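Local coordinates for lipid binding protein (Grifola frondosa, PDB 5H0Q) that binds lipid, apparently recognising membrane domains in which sphingomyelin and cholesterol occur together, at residues Y55-C60 and E191-Y195. Sequence-based numbering, arbitrary orientation.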
ATOM      1  N   TYR A  55      10.512  16.659  -2.551  1.00 32.69           N
ATOM      2  CA  TYR A  55       9.367  17.274  -3.206  1.00 31.65           C
ATOM      3  C   TYR A  55       9.133  18.694  -2.700  1.00 36.39           C
ATOM      4  O   TYR A  55       8.913  19.609  -3.495  1.00 35.25           O
ATOM      5  CB  TYR A  55       8.111  16.430  -3.002  1.00 28.23           C
ATOM      6  CG  TYR A  55       6.864  17.110  -3.539  1.00 27.72           C
ATOM      7  CD1 TYR A  55       6.655  17.221  -4.908  1.00 33.69           C
ATOM      8  CD2 TYR A  55       5.910  17.647  -2.687  1.00 33.70           C
ATOM      9  CE1 TYR A  55       5.540  17.850  -5.418  1.00 38.88           C
ATOM     10  CE2 TYR A  55       4.781  18.284  -3.192  1.00 38.88           C
ATOM     11  CZ  TYR A  55       4.608  18.371  -4.559  1.00 38.97           C
ATOM     12  OH  TYR A  55       3.514  19.015  -5.075  1.00 28.92           O
ATOM     13  N   GLY A  56       9.165  18.895  -1.382  1.00 40.53           N
ATOM     14  CA  GLY A  56       8.930  20.206  -0.809  1.00 42.38           C
ATOM     15  C   GLY A  56       7.469  20.518  -0.553  1.00 35.04           C
ATOM     16  O   GLY A  56       6.694  19.660  -0.106  1.00 38.20           O
ATOM     17  N   VAL A  57       7.080  21.735  -0.872  1.00 39.92           N
ATOM     18  CA  VAL A  57       5.749  22.241  -0.578  1.00 30.37           C
ATOM     19  C   VAL A  57       4.850  22.024  -1.786  1.00 28.55           C
ATOM     20  O   VAL A  57       5.201  22.411  -2.907  1.00 34.88           O
ATOM     21  CB  VAL A  57       5.812  23.729  -0.208  1.00 38.14           C
ATOM     22  CG1 VAL A  57       4.393  24.309  -0.032  1.00 41.11           C
ATOM     23  CG2 VAL A  57       6.625  23.904   1.038  1.00 47.47           C
ATOM     24  N   GLY A  58       3.678  21.436  -1.557  1.00 30.40           N
ATOM     25  CA  GLY A  58       2.742  21.221  -2.639  1.00 27.66           C
ATOM     26  C   GLY A  58       1.623  20.334  -2.143  1.00 29.83           C
ATOM     27  O   GLY A  58       1.137  20.547  -1.030  1.00 28.65           O
ATOM     28  N   VAL A  59       1.175  19.359  -2.939  1.00 25.93           N
ATOM     29  CA  VAL A  59       0.264  18.330  -2.465  1.00 24.10           C
ATOM     30  C   VAL A  59       0.828  17.011  -2.945  1.00 22.17           C
ATOM     31  O   VAL A  59       1.120  16.865  -4.139  1.00 25.41           O
ATOM     32  CB  VAL A  59      -1.171  18.509  -2.991  1.00 23.06           C
ATOM     33  CG1 VAL A  59      -2.049  17.359  -2.526  1.00 24.77           C
ATOM     34  CG2 VAL A  59      -1.753  19.811  -2.514  1.00 25.20           C
ATOM     35  N   CYS A  60       1.021  16.077  -2.025  1.00 25.00           N
ATOM     36  CA  CYS A  60       1.499  14.757  -2.400  1.00 25.15           C
ATOM     37  C   CYS A  60       1.124  13.749  -1.333  1.00 23.89           C
ATOM     38  O   CYS A  60       0.627  14.089  -0.258  1.00 26.09           O
ATOM     39  CB  CYS A  60       3.007  14.747  -2.583  1.00 25.31           C
ATOM     40  SG  CYS A  60       3.934  14.960  -1.012  1.00 26.31           S
ATOM     41  N   GLU A 191      -2.964  16.203   5.794  1.00 31.31           N
ATOM     42  CA  GLU A 191      -2.150  17.371   5.478  1.00 33.55           C
ATOM     43  C   GLU A 191      -1.801  17.337   3.996  1.00 36.40           C
ATOM     44  O   GLU A 191      -1.964  16.313   3.315  1.00 30.08           O
ATOM     45  CB  GLU A 191      -0.891  17.421   6.347  1.00 50.42           C
ATOM     46  CG  GLU A 191       0.006  16.204   6.249  1.00 56.91           C
ATOM     47  CD  GLU A 191       1.279  16.345   7.068  1.00 80.08           C
ATOM     48  OE1 GLU A 191       1.850  17.457   7.103  1.00 84.01           O
ATOM     49  OE2 GLU A 191       1.713  15.346   7.680  1.00 79.58           O
ATOM     50  N   THR A 192      -1.309  18.482   3.503  1.00 30.62           N
ATOM     51  CA  THR A 192      -1.040  18.613   2.075  1.00 29.14           C
ATOM     52  C   THR A 192       0.044  17.652   1.611  1.00 28.06           C
ATOM     53  O   THR A 192      -0.024  17.142   0.484  1.00 27.29           O
ATOM     54  CB  THR A 192      -0.653  20.053   1.713  1.00 30.32           C
ATOM     55  OG1 THR A 192       0.489  20.488   2.467  1.00 30.81           O
ATOM     56  CG2 THR A 192      -1.815  20.992   1.974  1.00 31.59           C
ATOM     57  N   THR A 193       1.072  17.421   2.431  1.00 26.17           N
ATOM     58  CA  THR A 193       2.111  16.446   2.097  1.00 26.51           C
ATOM     59  C   THR A 193       2.014  15.335   3.142  1.00 35.04           C
ATOM     60  O   THR A 193       2.636  15.398   4.202  1.00 34.90           O
ATOM     61  CB  THR A 193       3.509  17.094   2.029  1.00 37.20           C
ATOM     62  OG1 THR A 193       3.727  17.929   3.164  1.00 36.49           O
ATOM     63  CG2 THR A 193       3.601  17.959   0.828  1.00 29.29           C
ATOM     64  N   ALA A 194       1.214  14.312   2.837  1.00 26.75           N
ATOM     65  CA  ALA A 194       0.741  13.363   3.839  1.00 30.39           C
ATOM     66  C   ALA A 194       1.471  12.031   3.747  1.00 28.13           C
ATOM     67  O   ALA A 194       1.687  11.503   2.653  1.00 24.03           O
ATOM     68  CB  ALA A 194      -0.759  13.117   3.684  1.00 31.66           C
ATOM     69  N   TYR A 195       1.837  11.489   4.905  1.00 28.37           N
ATOM     70  CA  TYR A 195       2.312  10.113   4.967  1.00 27.57           C
ATOM     71  C   TYR A 195       1.116   9.195   4.835  1.00 23.97           C
ATOM     72  O   TYR A 195       0.082   9.390   5.492  1.00 25.24           O
ATOM     73  CB  TYR A 195       3.029   9.827   6.282  1.00 25.28           C
ATOM     74  CG  TYR A 195       4.463  10.313   6.368  1.00 30.25           C
ATOM     75  CD1 TYR A 195       5.415   9.576   7.060  1.00 52.73           C
ATOM     76  CD2 TYR A 195       4.852  11.480   5.765  1.00 38.08           C
ATOM     77  CE1 TYR A 195       6.721  10.009   7.160  1.00 68.33           C
ATOM     78  CE2 TYR A 195       6.163  11.933   5.871  1.00 36.32           C
ATOM     79  CZ  TYR A 195       7.090  11.186   6.556  1.00 54.47           C
ATOM     80  OH  TYR A 195       8.395  11.624   6.657  1.00 54.41           O
TER
HETATM   81  O   HOH W   1       2.852  21.443   1.616  1.00 43.90           O
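With SG set between its own backbone N and carbonyl carbon (chi1 69°), C60 meets T193, whose CG2 lies anti to its carbonyl carbon; the two groups come together on one face of the sheet, C60 SG 3.5 Å from T193 CG2. The same methyl lies 3.7 Å from G56 O and near the plane of the Y55 ring, at its edge, while C60 CB covers one face of that ring, offset toward the rim. Next to this group the backbones pair in parallel. C60 N donates to T192 O (2.9 Å), and A194 N returns a bond to C60 O (3.2 Å, N-H...O angle 170°), so the amide and carbonyl of C60 straddle T193 as in a regular parallel bridge. T192 O also receives a CA-H...O contact from V59 CA at 3.2 Å. Just before the strands, a water links the segments: it accepts from G58 N and hydrogen-bonds T192 OG1 at 2.7 Å. Within 55-60, Y55 OH accepts a bent bond from V59 N (3.2 Å, N-H...O angle 137°), linking the last helical residue to the chain that follows; G56, with positive phi, makes the exit. N134 of strand 126-134 donates its side-chain amide to both C60 O and E191 O. The contact thus starts the parallel pairing of strands 60-68 and 193-201, with T193 touching K52 of helix 41-55 and Y55 and C60 packing on T105 of strand 99-105.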